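Local coordinates for UDP-galactopyranose mutase (Deinococcus radiodurans, PDB 3HDQ), which catalyses, as an FAD-dependent isomerase, the interconversion of UDP-galactopyranose and UDP-galactofuranose, at the interface of chains A and B. Sequence-based numbering; all coordinates share one arbitrary frame. Chains: chain A/B, UDP-galactopyranose mutase.

The interface of chains A and B. Residues chain A 238-241, 245-246; chain B 30, 56, 233, 235-237.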
loop_
_atom_site.group_PDB
_atom_site.type_symbol
_atom_site.label_atom_id
_atom_site.label_comp_id
_atom_site.label_asym_id
_atom_site.label_seq_id
_atom_site.Cartn_x
_atom_site.Cartn_y
_atom_site.Cartn_z
ATOM N N MET A 238 -10.480 -4.385 -7.676
ATOM C CA MET A 238 -10.208 -5.813 -7.596
ATOM C C MET A 238 -8.763 -6.121 -8.003
ATOM O O MET A 238 -8.366 -5.915 -9.155
ATOM C CB MET A 238 -11.183 -6.559 -8.500
ATOM C CG MET A 238 -11.392 -7.996 -8.149
ATOM S SD MET A 238 -12.786 -8.686 -9.062
ATOM C CE MET A 238 -12.879 -10.246 -8.204
ATOM N N LEU A 239 -7.977 -6.611 -7.053
ATOM C CA LEU A 239 -6.565 -6.862 -7.300
ATOM C C LEU A 239 -6.255 -8.355 -7.376
ATOM O O LEU A 239 -7.068 -9.187 -6.982
ATOM C CB LEU A 239 -5.698 -6.148 -6.246
ATOM C CG LEU A 239 -5.893 -4.621 -6.220
ATOM C CD1 LEU A 239 -4.989 -3.943 -5.212
ATOM C CD2 LEU A 239 -5.667 -4.031 -7.601
ATOM N N ASN A 240 -5.072 -8.682 -7.883
ATOM C CA ASN A 240 -4.665 -10.063 -8.057
ATOM C C ASN A 240 -5.625 -10.814 -8.984
ATOM O O ASN A 240 -5.859 -12.014 -8.821
ATOM C CB ASN A 240 -4.573 -10.764 -6.700
ATOM C CG ASN A 240 -3.557 -11.890 -6.708
ATOM O OD1 ASN A 240 -2.522 -11.788 -7.365
ATOM N ND2 ASN A 240 -3.849 -12.973 -5.984
ATOM N N THR A 241 -6.164 -10.099 -9.967
ATOM C CA THR A 241 -7.258 -10.620 -10.785
ATOM C C THR A 241 -7.133 -10.339 -12.290
ATOM O O THR A 241 -7.284 -9.212 -12.736
ATOM C CB THR A 241 -8.603 -10.065 -10.286
ATOM O OG1 THR A 241 -8.762 -10.366 -8.891
ATOM C CG2 THR A 241 -9.757 -10.654 -11.078
ATOM N N GLU A 245 -10.437 -14.162 -15.480
ATOM C CA GLU A 245 -10.923 -15.014 -14.394
ATOM C C GLU A 245 -12.307 -14.572 -13.909
ATOM O O GLU A 245 -12.936 -15.264 -13.115
ATOM C CB GLU A 245 -9.944 -15.036 -13.220
ATOM C CG GLU A 245 -8.516 -15.421 -13.585
ATOM C CD GLU A 245 -7.565 -15.279 -12.409
ATOM O OE1 GLU A 245 -6.829 -14.272 -12.343
ATOM O OE2 GLU A 245 -7.577 -16.160 -11.530
ATOM N N ILE A 246 -12.794 -13.449 -14.433
ATOM C CA ILE A 246 -13.960 -12.778 -13.864
ATOM C C ILE A 246 -15.061 -12.475 -14.887
ATOM O O ILE A 246 -16.244 -12.427 -14.546
ATOM C CB ILE A 246 -13.509 -11.481 -13.141
ATOM C CG1 ILE A 246 -13.834 -11.579 -11.662
ATOM C CG2 ILE A 246 -14.041 -10.210 -13.806
ATOM C CD1 ILE A 246 -13.179 -12.772 -11.035
ATOM N N PHE B 30 -16.970 -18.677 -7.309
ATOM C CA PHE B 30 -16.115 -18.780 -6.130
ATOM C C PHE B 30 -16.653 -19.811 -5.139
ATOM O O PHE B 30 -17.859 -19.911 -4.930
ATOM C CB PHE B 30 -16.015 -17.421 -5.412
ATOM C CG PHE B 30 -15.274 -16.363 -6.189
ATOM C CD1 PHE B 30 -15.964 -15.377 -6.866
ATOM C CD2 PHE B 30 -13.888 -16.356 -6.230
ATOM C CE1 PHE B 30 -15.296 -14.406 -7.578
ATOM C CE2 PHE B 30 -13.205 -15.387 -6.943
ATOM C CZ PHE B 30 -13.912 -14.409 -7.621
ATOM N N LEU B 56 -13.015 -15.289 -2.867
ATOM C CA LEU B 56 -13.100 -13.848 -3.085
ATOM C C LEU B 56 -13.149 -13.171 -1.731
ATOM O O LEU B 56 -14.057 -13.437 -0.937
ATOM C CB LEU B 56 -14.354 -13.462 -3.866
ATOM C CG LEU B 56 -14.637 -11.955 -3.947
ATOM C CD1 LEU B 56 -13.520 -11.208 -4.697
ATOM C CD2 LEU B 56 -15.983 -11.660 -4.599
ATOM N N PRO B 233 -2.879 -17.354 -5.990
ATOM C CA PRO B 233 -3.681 -17.156 -7.204
ATOM C C PRO B 233 -5.160 -17.433 -6.966
ATOM O O PRO B 233 -6.006 -16.895 -7.686
ATOM C CB PRO B 233 -3.126 -18.208 -8.176
ATOM C CG PRO B 233 -1.779 -18.554 -7.654
ATOM C CD PRO B 233 -1.855 -18.399 -6.167
ATOM N N ILE B 235 -6.860 -16.435 -4.567
ATOM C CA ILE B 235 -7.445 -15.344 -3.785
ATOM C C ILE B 235 -7.615 -14.060 -4.605
ATOM O O ILE B 235 -6.645 -13.470 -5.058
ATOM C CB ILE B 235 -6.602 -15.032 -2.536
ATOM C CG1 ILE B 235 -6.591 -16.236 -1.579
ATOM C CG2 ILE B 235 -7.148 -13.799 -1.841
ATOM C CD1 ILE B 235 -5.566 -16.139 -0.460
ATOM N N LYS B 236 -8.855 -13.638 -4.811
ATOM C CA LYS B 236 -9.097 -12.363 -5.452
ATOM C C LYS B 236 -9.542 -11.394 -4.381
ATOM O O LYS B 236 -10.357 -11.737 -3.518
ATOM C CB LYS B 236 -10.166 -12.485 -6.541
ATOM C CG LYS B 236 -9.903 -13.612 -7.526
ATOM C CD LYS B 236 -8.534 -13.482 -8.162
ATOM C CE LYS B 236 -8.147 -14.735 -8.912
ATOM N NZ LYS B 236 -6.706 -14.704 -9.306
ATOM N N VAL B 237 -8.998 -10.186 -4.431
ATOM C CA VAL B 237 -9.222 -9.199 -3.382
ATOM C C VAL B 237 -10.019 -8.034 -3.948
ATOM O O VAL B 237 -9.619 -7.412 -4.938
ATOM C CB VAL B 237 -7.869 -8.662 -2.834
ATOM C CG1 VAL B 237 -8.097 -7.724 -1.674
ATOM C CG2 VAL B 237 -6.940 -9.830 -2.437
#
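The ring of B:Phe30 offers apolar surface to A:Ile246, its tip CZ lying 3.9 Å from the CD1 methyl; within its own chain, B:Leu56 CB sits over the centre of one face, 3.6 Å above the plane, and B:Lys236 CG lies in plane at the edge. In this member of the UDP-galactopyranose mutase family the patch belongs to a two-fold symmetric contact; the structure alone does not show whether this is the biological dimer. Strands 235-239 of both copies meet in an antiparallel beta bridge, A:Leu239 N giving a hydrogen bond to B:Val237 O (2.8 Å). Beside it the long, unbranched A:Met238, CG anti to the backbone N (chi1 -158°), extends CE to B:Leu56 CD1 at 3.7 Å, lying across the leucine. A:Asn240 suits a positive phi, and its amide N-H enters the carbonyl plane of B:Ile235, ND2 to O 3.0 Å. B:Lys236 bends early (chi2 -55°), then extends, passing CD beside A:Thr241 OG1; its length lets NZ donate hydrogen bonds to A:Asn240 O (2.9 Å, almost in line with the carbonyl) and B:Pro233 O. NZ also forms a salt bridge with A:Glu245 OE2 (2.8 Å), from the syn side, 25° out of the carboxylate plane. A methionine in place of B:Lys236 would probably leave the A:Glu245 carboxylate without its countercharge and the A:Asn240 carbonyl without this donor. A:Thr241 suits the turn after the strand because OG1 donates a hydrogen bond back to A:Leu239 O (2.8 Å), from above the carbonyl plane.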